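Local coordinates for DNA repair protein PprA (Deinococcus deserti, PDB 6MC8) that binds DNA and takes part in DNA damage repair and genome segregation, probably through filament formation, at residues A[203-211]-A[296-304]; A[118-126]-A[250-258]. The protein carries 2 engineered substitutions. All coordinates share one frame; numbering follows the deposited sequence.

Contact 1: A[203-211]-A[296-304]; sequences ALAKAAWKV and TRRLAAVLS. Engineered in segment 203-211: Lys206 (natural residue Asp), Lys210 (natural residue Asp).
Ala207 and Ala300 mark the closest backbone approach of helices 200-213 and 274-304, with their CA atoms 4.7 Å apart. The axes of segments 203-211 and 296-304 pass at 8.3 Å with a signed crossing angle of -66°, a close helix-helix crossing with small residues at its centre. Ala207 meets the definition of a knob in a hole: its CB enters the space bounded by Thr296, Leu299, Ala300 and Leu303, and lies 3.6 Å from Leu299 CB. Leu299 divides its contacts by branch. With CG beside its own backbone N (chi1 -68°), it sends CD1 to Ala203 CB at 3.8 Å, while CD2 meets Leu204 CD2 at 3.7 Å, the two leucine side chains crossing nearly at right angles. Leu303 reaches back with CD1 to the Leu204 carbonyl and the Ala208 amide, and Leu234, Leu237 and Leu249 extend this apolar patch. One helical turn beyond Ala207, Val211 sets CG2 against Ala300 CB at 3.7 Å. Toward solvent, the engineered Lys210 runs extended as far as CE, then bends at its last torsion (chi4 -67°), and lays CD near the methyl CG2 of Thr296. Thr296 OG1 bonds to Gln292 O; a water lies between OG1 and Ala203 O, though its distance to the latter is too short to be trusted. The direct contacts are thus van der Waals packing of aliphatic groups on one another and on backbone atoms, the alanines allow the close spacing, and the engineered Lys206 and Lys210, with Arg297, lie at the edge.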
ATOM      1  N   ALA A 203      19.792  24.399  20.463  1.00 29.83           N
ATOM      2  CA  ALA A 203      19.346  23.982  21.786  1.00 24.05           C
ATOM      3  C   ALA A 203      20.271  24.501  22.879  1.00 28.22           C
ATOM      4  O   ALA A 203      19.813  24.826  23.979  1.00 26.14           O
ATOM      5  CB  ALA A 203      19.242  22.462  21.841  1.00 22.84           C
ATOM      6  N   LEU A 204      21.570  24.589  22.595  1.00 24.40           N
ATOM      7  CA  LEU A 204      22.496  25.149  23.573  1.00 25.73           C
ATOM      8  C   LEU A 204      22.368  26.662  23.660  1.00 30.83           C
ATOM      9  O   LEU A 204      22.649  27.249  24.709  1.00 36.04           O
ATOM     10  CB  LEU A 204      23.931  24.742  23.235  1.00 24.05           C
ATOM     11  CG  LEU A 204      24.297  23.293  23.562  1.00 26.69           C
ATOM     12  CD1 LEU A 204      25.629  22.907  22.963  1.00 23.13           C
ATOM     13  CD2 LEU A 204      24.335  23.118  25.061  1.00 25.77           C
ATOM     14  N   ALA A 205      21.941  27.311  22.573  1.00 25.67           N
ATOM     15  CA  ALA A 205      21.770  28.760  22.595  1.00 24.25           C
ATOM     16  C   ALA A 205      20.562  29.162  23.427  1.00 22.73           C
ATOM     17  O   ALA A 205      20.575  30.208  24.084  1.00 24.95           O
ATOM     18  CB  ALA A 205      21.641  29.303  21.174  1.00 24.41           C
ATOM     19  N   LYS A 206      19.507  28.348  23.409  1.00 29.51           N
ATOM     20  CA  LYS A 206      18.352  28.621  24.258  1.00 28.08           C
ATOM     21  C   LYS A 206      18.676  28.361  25.722  1.00 29.55           C
ATOM     22  O   LYS A 206      18.167  29.053  26.609  1.00 34.46           O
ATOM     23  CB  LYS A 206      17.157  27.781  23.814  1.00 28.02           C
ATOM     24  CG  LYS A 206      16.568  28.188  22.486  1.00 27.65           C
ATOM     25  CD  LYS A 206      15.463  27.243  22.071  1.00 27.73           C
ATOM     26  CE  LYS A 206      14.244  27.418  22.952  1.00 44.50           C
ATOM     27  NZ  LYS A 206      13.102  26.570  22.531  1.00 42.69           N
ATOM     28  N   ALA A 207      19.523  27.367  25.990  1.00 30.55           N
ATOM     29  CA  ALA A 207      19.958  27.112  27.356  1.00 33.77           C
ATOM     30  C   ALA A 207      20.921  28.184  27.839  1.00 34.06           C
ATOM     31  O   ALA A 207      20.954  28.507  29.030  1.00 32.12           O
ATOM     32  CB  ALA A 207      20.611  25.739  27.449  1.00 27.80           C
ATOM     33  N   ALA A 208      21.728  28.735  26.929  1.00 34.80           N
ATOM     34  CA  ALA A 208      22.637  29.809  27.304  1.00 28.34           C
ATOM     35  C   ALA A 208      21.876  31.087  27.624  1.00 35.05           C
ATOM     36  O   ALA A 208      22.268  31.835  28.523  1.00 39.01           O
ATOM     37  CB  ALA A 208      23.653  30.049  26.191  1.00 30.68           C
ATOM     38  N   TRP A 209      20.779  31.346  26.906  1.00 35.04           N
ATOM     39  CA  TRP A 209      19.931  32.494  27.214  1.00 34.15           C
ATOM     40  C   TRP A 209      19.254  32.341  28.568  1.00 39.94           C
ATOM     41  O   TRP A 209      19.038  33.331  29.271  1.00 43.65           O
ATOM     42  CB  TRP A 209      18.893  32.694  26.108  1.00 36.68           C
ATOM     43  CG  TRP A 209      17.838  33.736  26.412  1.00 51.58           C
ATOM     44  CD1 TRP A 209      16.543  33.499  26.753  1.00 51.62           C
ATOM     45  CD2 TRP A 209      17.995  35.163  26.412  1.00 51.33           C
ATOM     46  NE1 TRP A 209      15.880  34.682  26.960  1.00 54.46           N
ATOM     47  CE2 TRP A 209      16.751  35.719  26.757  1.00 54.35           C
ATOM     48  CE3 TRP A 209      19.065  36.023  26.155  1.00 50.51           C
ATOM     49  CZ2 TRP A 209      16.548  37.097  26.848  1.00 62.32           C
ATOM     50  CZ3 TRP A 209      18.863  37.386  26.245  1.00 57.86           C
ATOM     51  CH2 TRP A 209      17.615  37.910  26.589  1.00 60.25           C
ATOM     52  N   LYS A 210      18.930  31.107  28.958  1.00 37.33           N
ATOM     53  CA  LYS A 210      18.265  30.885  30.236  1.00 37.88           C
ATOM     54  C   LYS A 210      19.213  31.125  31.406  1.00 37.34           C
ATOM     55  O   LYS A 210      18.803  31.651  32.447  1.00 40.09           O
ATOM     56  CB  LYS A 210      17.688  29.471  30.284  1.00 31.28           C
ATOM     57  CG  LYS A 210      16.900  29.174  31.537  1.00 35.88           C
ATOM     58  CD  LYS A 210      16.332  27.774  31.548  1.00 45.50           C
ATOM     59  CE  LYS A 210      15.527  27.543  32.812  1.00 41.08           C
ATOM     60  NZ  LYS A 210      16.404  27.558  34.012  1.00 32.34           N
ATOM     61  N   VAL A 211      20.486  30.763  31.249  1.00 33.12           N
ATOM     62  CA  VAL A 211      21.454  30.963  32.322  1.00 35.83           C
ATOM     63  C   VAL A 211      21.793  32.443  32.464  1.00 36.54           C
ATOM     64  O   VAL A 211      21.870  32.974  33.578  1.00 35.34           O
ATOM     65  CB  VAL A 211      22.713  30.111  32.071  1.00 32.79           C
ATOM     66  CG1 VAL A 211      23.766  30.368  33.128  1.00 30.61           C
ATOM     67  CG2 VAL A 211      22.362  28.650  32.055  1.00 24.50           C
ATOM     68  N   THR A 296      15.994  22.217  27.494  1.00 25.28           N
ATOM     69  CA  THR A 296      16.514  23.532  27.850  1.00 27.20           C
ATOM     70  C   THR A 296      16.993  23.568  29.297  1.00 27.03           C
ATOM     71  O   THR A 296      18.008  24.200  29.603  1.00 24.49           O
ATOM     72  CB  THR A 296      15.437  24.588  27.584  1.00 31.86           C
ATOM     73  OG1 THR A 296      15.055  24.527  26.207  1.00 33.17           O
ATOM     74  CG2 THR A 296      15.937  25.984  27.871  1.00 26.98           C
ATOM     75  N   ARG A 297      16.326  22.834  30.188  1.00 27.64           N
ATOM     76  CA  ARG A 297      16.757  22.813  31.582  1.00 26.87           C
ATOM     77  C   ARG A 297      17.981  21.931  31.782  1.00 27.03           C
ATOM     78  O   ARG A 297      18.876  22.273  32.560  1.00 31.84           O
ATOM     79  CB  ARG A 297      15.624  22.343  32.487  1.00 37.07           C
ATOM     80  CG  ARG A 297      14.577  23.380  32.766  1.00 47.98           C
ATOM     81  CD  ARG A 297      13.624  22.884  33.828  1.00 46.72           C
ATOM     82  NE  ARG A 297      12.844  21.755  33.345  1.00 53.40           N
ATOM     83  CZ  ARG A 297      11.689  21.878  32.703  1.00 54.72           C
ATOM     84  NH1 ARG A 297      11.183  23.080  32.476  1.00 50.90           N
ATOM     85  NH2 ARG A 297      11.039  20.797  32.292  1.00 48.97           N
ATOM     86  N   ARG A 298      18.044  20.793  31.089  1.00 25.76           N
ATOM     87  CA  ARG A 298      19.142  19.866  31.336  1.00 21.91           C
ATOM     88  C   ARG A 298      20.427  20.364  30.694  1.00 27.71           C
ATOM     89  O   ARG A 298      21.522  20.066  31.179  1.00 30.20           O
ATOM     90  CB  ARG A 298      18.780  18.458  30.850  1.00 19.41           C
ATOM     91  CG  ARG A 298      18.703  18.257  29.347  1.00 31.89           C
ATOM     92  CD  ARG A 298      18.116  16.900  29.008  1.00 31.87           C
ATOM     93  NE  ARG A 298      18.945  15.794  29.465  1.00 33.80           N
ATOM     94  CZ  ARG A 298      19.927  15.256  28.756  1.00 36.78           C
ATOM     95  NH1 ARG A 298      20.202  15.713  27.545  1.00 35.35           N
ATOM     96  NH2 ARG A 298      20.626  14.250  29.255  1.00 31.91           N
ATOM     97  N   LEU A 299      20.313  21.156  29.630  1.00 27.32           N
ATOM     98  CA  LEU A 299      21.497  21.749  29.027  1.00 26.80           C
ATOM     99  C   LEU A 299      21.975  22.951  29.826  1.00 25.06           C
ATOM    100  O   LEU A 299      23.179  23.203  29.914  1.00 21.58           O
ATOM    101  CB  LEU A 299      21.201  22.144  27.585  1.00 29.34           C
ATOM    102  CG  LEU A 299      20.966  21.025  26.584  1.00 25.05           C
ATOM    103  CD1 LEU A 299      20.457  21.593  25.283  1.00 29.61           C
ATOM    104  CD2 LEU A 299      22.234  20.310  26.374  1.00 19.49           C
ATOM    105  N   ALA A 300      21.043  23.699  30.420  1.00 27.64           N
ATOM    106  CA  ALA A 300      21.415  24.852  31.231  1.00 26.20           C
ATOM    107  C   ALA A 300      22.095  24.422  32.524  1.00 27.33           C
ATOM    108  O   ALA A 300      22.945  25.143  33.055  1.00 27.80           O
ATOM    109  CB  ALA A 300      20.182  25.698  31.531  1.00 23.08           C
ATOM    110  N   ALA A 301      21.734  23.248  33.042  1.00 26.34           N
ATOM    111  CA  ALA A 301      22.396  22.727  34.230  1.00 26.32           C
ATOM    112  C   ALA A 301      23.817  22.274  33.915  1.00 28.17           C
ATOM    113  O   ALA A 301      24.700  22.334  34.777  1.00 33.86           O
ATOM    114  CB  ALA A 301      21.578  21.581  34.818  1.00 18.09           C
ATOM    115  N   VAL A 302      24.054  21.817  32.687  1.00 28.23           N
ATOM    116  CA  VAL A 302      25.396  21.430  32.267  1.00 23.29           C
ATOM    117  C   VAL A 302      26.262  22.665  32.045  1.00 26.35           C
ATOM    118  O   VAL A 302      27.451  22.679  32.383  1.00 30.08           O
ATOM    119  CB  VAL A 302      25.305  20.536  31.012  1.00 23.29           C
ATOM    120  CG1 VAL A 302      26.657  20.277  30.398  1.00 22.78           C
ATOM    121  CG2 VAL A 302      24.673  19.211  31.366  1.00 19.16           C
ATOM    122  N   LEU A 303      25.674  23.735  31.517  1.00 30.33           N
ATOM    123  CA  LEU A 303      26.449  24.939  31.250  1.00 26.06           C
ATOM    124  C   LEU A 303      26.728  25.727  32.521  1.00 26.81           C
ATOM    125  O   LEU A 303      27.701  26.483  32.578  1.00 32.51           O
ATOM    126  CB  LEU A 303      25.724  25.814  30.231  1.00 26.17           C
ATOM    127  CG  LEU A 303      25.539  25.189  28.849  1.00 24.85           C
ATOM    128  CD1 LEU A 303      24.756  26.109  27.929  1.00 22.85           C
ATOM    129  CD2 LEU A 303      26.868  24.786  28.249  1.00 22.97           C
ATOM    130  N   SER A 304      25.898  25.565  33.545  1.00 30.74           N
ATOM    131  CA  SER A 304      26.088  26.303  34.784  1.00 28.54           C
ATOM    132  C   SER A 304      26.855  25.491  35.820  1.00 37.19           C
ATOM    133  O   SER A 304      27.848  25.970  36.374  1.00 43.99           O
ATOM    134  CB  SER A 304      24.734  26.737  35.344  1.00 29.70           C
ATOM    135  OG  SER A 304      24.887  27.449  36.556  1.00 52.55           O
TER
HETATM  136  O   HOH W   1      17.589  23.980  24.556  1.00 35.70           O

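Contact 2: A[118-126]-A[250-258]; sequences GARAIAGTY and NQLPEAHFA
His256 lies against Ala119 and Arg120 in the first turn of helix 119-127, its ring passing over the backbone between them. With CG set beside its own N (chi1 -56°), the side chain starts where CB rests 3.7 Å from Ala119 O. Next, CG comes 3.8 Å from Arg120 N. On one branch CD2 touches Ala119 CB at 3.6 Å; on the other, ND1 lies near Arg120 CA and CE1 meets Arg120 CB at 3.5 Å. That CB stands over the ring face as a CH-pi contact, 3.8 Å from the centroid and 25° off the normal, while Ala255 CB of the same loop lies against the opposite face, off centre. At the tip, His256 NE2 donates to Asn250 O at 2.7 Å, nearly in the ring plane, which fixes the ring's rotation within its own loop. This loop joins helix 245-250 to strand 261-267 and contains a 3-10 turn, 253-255; it abuts a helix start where Gly118 is the N-cap. A water bridges the two parts, accepting from Arg120 N and donating to Asn250 O. Farther along the helix, Phe257 takes over: its CZ reaches Ala123 CB at 3.7 Å, and Ile122 CG2 and Tyr126 CD2 approach its ring at the edge. Trp80 also meets the Phe257 ring, with planes about 35° apart, while His77 packs edge-to-face with Tyr126 and Leu42 of helix 35-43 touches both Phe257 and Pro253.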
ATOM      1  N   GLY A 118      32.421   8.014  19.216  1.00 27.05           N
ATOM      2  CA  GLY A 118      32.146   9.324  19.756  1.00 27.97           C
ATOM      3  C   GLY A 118      30.892   9.931  19.155  1.00 26.19           C
ATOM      4  O   GLY A 118      30.376   9.488  18.131  1.00 32.33           O
ATOM      5  N   ALA A 119      30.408  10.986  19.803  1.00 23.94           N
ATOM      6  CA  ALA A 119      29.101  11.536  19.461  1.00 27.90           C
ATOM      7  C   ALA A 119      29.138  12.315  18.152  1.00 24.76           C
ATOM      8  O   ALA A 119      28.168  12.297  17.387  1.00 24.31           O
ATOM      9  CB  ALA A 119      28.603  12.421  20.595  1.00 27.22           C
ATOM     10  N   ARG A 120      30.241  13.023  17.892  1.00 29.21           N
ATOM     11  CA  ARG A 120      30.386  13.750  16.634  1.00 28.69           C
ATOM     12  C   ARG A 120      30.444  12.798  15.448  1.00 26.56           C
ATOM     13  O   ARG A 120      29.848  13.064  14.399  1.00 21.52           O
ATOM     14  CB  ARG A 120      31.636  14.633  16.681  1.00 32.25           C
ATOM     15  CG  ARG A 120      31.917  15.379  15.385  1.00 37.97           C
ATOM     16  CD  ARG A 120      33.101  16.317  15.473  1.00 35.67           C
ATOM     17  NE  ARG A 120      32.789  17.537  16.204  1.00 53.40           N
ATOM     18  CZ  ARG A 120      33.689  18.454  16.540  1.00 61.54           C
ATOM     19  NH1 ARG A 120      34.964  18.287  16.213  1.00 57.34           N
ATOM     20  NH2 ARG A 120      33.318  19.538  17.205  1.00 55.73           N
ATOM     21  N   ALA A 121      31.127  11.665  15.613  1.00 24.67           N
ATOM     22  CA  ALA A 121      31.278  10.711  14.522  1.00 23.82           C
ATOM     23  C   ALA A 121      29.967   9.992  14.223  1.00 25.42           C
ATOM     24  O   ALA A 121      29.666   9.690  13.065  1.00 26.55           O
ATOM     25  CB  ALA A 121      32.381   9.711  14.861  1.00 24.74           C
ATOM     26  N   ILE A 122      29.181   9.700  15.262  1.00 22.88           N
ATOM     27  CA  ILE A 122      27.893   9.041  15.070  1.00 17.08           C
ATOM     28  C   ILE A 122      26.899   9.992  14.417  1.00 20.08           C
ATOM     29  O   ILE A 122      26.157   9.608  13.505  1.00 23.08           O
ATOM     30  CB  ILE A 122      27.377   8.498  16.418  1.00 23.56           C
ATOM     31  CG1 ILE A 122      28.255   7.348  16.904  1.00 24.29           C
ATOM     32  CG2 ILE A 122      25.936   8.037  16.327  1.00 21.24           C
ATOM     33  CD1 ILE A 122      28.007   6.970  18.343  1.00 27.16           C
ATOM     34  N   ALA A 123      26.892  11.253  14.850  1.00 23.05           N
ATOM     35  CA  ALA A 123      25.987  12.238  14.274  1.00 20.86           C
ATOM     36  C   ALA A 123      26.379  12.583  12.845  1.00 22.64           C
ATOM     37  O   ALA A 123      25.522  12.930  12.029  1.00 29.43           O
ATOM     38  CB  ALA A 123      25.959  13.494  15.139  1.00 18.94           C
ATOM     39  N   GLY A 124      27.668  12.486  12.521  1.00 26.29           N
ATOM     40  CA  GLY A 124      28.094  12.713  11.152  1.00 24.04           C
ATOM     41  C   GLY A 124      27.765  11.548  10.239  1.00 27.02           C
ATOM     42  O   GLY A 124      27.570  11.729   9.036  1.00 26.48           O
ATOM     43  N   THR A 125      27.719  10.337  10.796  1.00 22.27           N
ATOM     44  CA  THR A 125      27.292   9.167  10.036  1.00 25.50           C
ATOM     45  C   THR A 125      25.812   9.261   9.688  1.00 23.39           C
ATOM     46  O   THR A 125      25.397   8.945   8.568  1.00 26.11           O
ATOM     47  CB  THR A 125      27.597   7.897  10.841  1.00 26.38           C
ATOM     48  OG1 THR A 125      29.004   7.811  11.086  1.00 17.37           O
ATOM     49  CG2 THR A 125      27.144   6.649  10.114  1.00 19.85           C
ATOM     50  N   TYR A 126      25.003   9.727  10.639  1.00 23.06           N
ATOM     51  CA  TYR A 126      23.578   9.918  10.401  1.00 22.90           C
ATOM     52  C   TYR A 126      23.312  11.124   9.507  1.00 28.41           C
ATOM     53  O   TYR A 126      22.294  11.167   8.808  1.00 32.32           O
ATOM     54  CB  TYR A 126      22.864  10.070  11.743  1.00 26.92           C
ATOM     55  CG  TYR A 126      22.700   8.779  12.503  1.00 23.60           C
ATOM     56  CD1 TYR A 126      22.541   7.574  11.837  1.00 20.26           C
ATOM     57  CD2 TYR A 126      22.787   8.755  13.888  1.00 24.65           C
ATOM     58  CE1 TYR A 126      22.405   6.395  12.525  1.00 22.57           C
ATOM     59  CE2 TYR A 126      22.668   7.574  14.587  1.00 25.86           C
ATOM     60  CZ  TYR A 126      22.473   6.399  13.901  1.00 25.38           C
ATOM     61  OH  TYR A 126      22.349   5.221  14.589  1.00 22.38           O
ATOM     62  N   ASN A 250      32.030  19.309  24.062  1.00 31.78           N
ATOM     63  CA  ASN A 250      32.167  18.699  22.719  1.00 32.44           C
ATOM     64  C   ASN A 250      32.180  17.172  22.743  1.00 31.23           C
ATOM     65  O   ASN A 250      31.830  16.619  21.766  1.00 30.44           O
ATOM     66  CB  ASN A 250      33.240  19.355  21.864  1.00 34.48           C
ATOM     67  CG  ASN A 250      32.699  19.656  20.492  1.00 45.97           C
ATOM     68  OD1 ASN A 250      31.774  20.452  20.347  1.00 43.53           O
ATOM     69  ND2 ASN A 250      33.241  18.992  19.492  1.00 46.02           N
ATOM     70  N   GLN A 251      32.668  16.550  23.806  1.00 34.73           N
ATOM     71  CA  GLN A 251      32.662  15.079  23.937  1.00 26.63           C
ATOM     72  C   GLN A 251      31.291  14.608  24.396  1.00 27.19           C
ATOM     73  O   GLN A 251      31.099  13.443  24.476  1.00 33.72           O
ATOM     74  CB  GLN A 251      33.662  14.601  24.974  1.00 29.33           C
ATOM     75  CG  GLN A 251      35.025  15.233  24.873  1.00 37.55           C
ATOM     76  CD  GLN A 251      35.677  15.016  23.537  1.00 37.26           C
ATOM     77  OE1 GLN A 251      35.730  13.920  23.027  1.00 40.61           O
ATOM     78  NE2 GLN A 251      36.197  16.076  22.971  1.00 38.51           N
ATOM     79  N   LEU A 252      30.398  15.506  24.739  1.00 25.45           N
ATOM     80  CA  LEU A 252      29.090  15.078  25.188  1.00 24.48           C
ATOM     81  C   LEU A 252      28.152  14.893  23.996  1.00 25.06           C
ATOM     82  O   LEU A 252      28.266  15.600  22.994  1.00 22.24           O
ATOM     83  CB  LEU A 252      28.502  16.102  26.151  1.00 20.05           C
ATOM     84  CG  LEU A 252      29.232  16.349  27.471  1.00 22.60           C
ATOM     85  CD1 LEU A 252      28.532  17.446  28.234  1.00 22.90           C
ATOM     86  CD2 LEU A 252      29.329  15.095  28.313  1.00 21.84           C
ATOM     87  N   PRO A 253      27.213  13.943  24.082  1.00 24.94           N
ATOM     88  CA  PRO A 253      26.216  13.801  23.011  1.00 18.85           C
ATOM     89  C   PRO A 253      25.223  14.938  22.957  1.00 20.68           C
ATOM     90  O   PRO A 253      24.523  15.085  21.952  1.00 25.35           O
ATOM     91  CB  PRO A 253      25.531  12.473  23.350  1.00 17.28           C
ATOM     92  CG  PRO A 253      25.721  12.322  24.798  1.00 19.35           C
ATOM     93  CD  PRO A 253      27.054  12.906  25.112  1.00 21.26           C
ATOM     94  N   GLU A 254      25.153  15.747  24.012  1.00 21.62           N
ATOM     95  CA  GLU A 254      24.319  16.937  24.024  1.00 19.44           C
ATOM     96  C   GLU A 254      24.811  17.999  23.047  1.00 26.17           C
ATOM     97  O   GLU A 254      24.037  18.870  22.641  1.00 26.78           O
ATOM     98  CB  GLU A 254      24.273  17.495  25.444  1.00 17.56           C
ATOM     99  CG  GLU A 254      23.426  16.692  26.426  1.00 26.49           C
ATOM    100  CD  GLU A 254      24.160  15.531  27.057  1.00 26.96           C
ATOM    101  OE1 GLU A 254      25.368  15.381  26.817  1.00 29.10           O
ATOM    102  OE2 GLU A 254      23.524  14.758  27.795  1.00 35.91           O
ATOM    103  N   ALA A 255      26.084  17.952  22.661  1.00 22.34           N
ATOM    104  CA  ALA A 255      26.591  18.881  21.665  1.00 21.92           C
ATOM    105  C   ALA A 255      26.370  18.409  20.237  1.00 27.47           C
ATOM    106  O   ALA A 255      26.740  19.124  19.303  1.00 27.51           O
ATOM    107  CB  ALA A 255      28.082  19.123  21.876  1.00 23.70           C
ATOM    108  N   HIS A 256      25.796  17.220  20.042  1.00 24.30           N
ATOM    109  CA  HIS A 256      25.703  16.626  18.718  1.00 22.98           C
ATOM    110  C   HIS A 256      24.340  16.025  18.419  1.00 21.99           C
ATOM    111  O   HIS A 256      24.127  15.538  17.307  1.00 21.65           O
ATOM    112  CB  HIS A 256      26.785  15.552  18.558  1.00 19.39           C
ATOM    113  CG  HIS A 256      28.162  16.068  18.815  1.00 30.42           C
ATOM    114  ND1 HIS A 256      28.834  16.868  17.919  1.00 31.48           N
ATOM    115  CD2 HIS A 256      28.966  15.954  19.896  1.00 29.13           C
ATOM    116  CE1 HIS A 256      30.005  17.202  18.428  1.00 31.86           C
ATOM    117  NE2 HIS A 256      30.111  16.658  19.625  1.00 28.60           N
ATOM    118  N   PHE A 257      23.412  16.062  19.367  1.00 21.75           N
ATOM    119  CA  PHE A 257      22.081  15.503  19.199  1.00 17.58           C
ATOM    120  C   PHE A 257      21.079  16.392  19.914  1.00 21.18           C
ATOM    121  O   PHE A 257      21.304  16.797  21.055  1.00 25.96           O
ATOM    122  CB  PHE A 257      22.004  14.073  19.743  1.00 15.51           C
ATOM    123  CG  PHE A 257      22.711  13.062  18.895  1.00 17.14           C
ATOM    124  CD1 PHE A 257      22.057  12.457  17.839  1.00 18.73           C
ATOM    125  CD2 PHE A 257      24.031  12.729  19.140  1.00 18.57           C
ATOM    126  CE1 PHE A 257      22.698  11.530  17.056  1.00 16.03           C
ATOM    127  CE2 PHE A 257      24.680  11.810  18.352  1.00 19.03           C
ATOM    128  CZ  PHE A 257      24.010  11.206  17.313  1.00 18.04           C
ATOM    129  N   ALA A 258      19.978  16.694  19.237  1.00 19.15           N
ATOM    130  CA  ALA A 258      18.918  17.503  19.811  1.00 16.83           C
ATOM    131  C   ALA A 258      17.570  16.894  19.459  1.00 21.36           C
ATOM    132  O   ALA A 258      17.439  16.152  18.486  1.00 19.93           O
ATOM    133  CB  ALA A 258      18.992  18.953  19.325  1.00 20.14           C
TER
HETATM  134  O   HOH W   2      31.989  13.606  20.537  1.00 36.90           O

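How the contacts relate
The centres of contacts 1 and 2 lie 17 Å apart, and their segments alternate along the chain in the order 118-126, 203-211, 250-258, 296-304, so the two long-range pairings interlace. Segments 250-258 and 296-304 meet directly: Leu299 CD2 packs on Glu254 CB at 3.6 Å, Val302 CG1 lies 4.0 Å from Leu252 CD1, and Arg298 NH2 makes a long, weak salt bridge to Glu254 OE2 at 3.3 Å. Helix 274-304 therefore touches helix 200-213 and also the loop that receives helix 119-127. This chain of contacts connects the earlier part of the protein, which holds the three-stranded sheet 89-114, with its later helices.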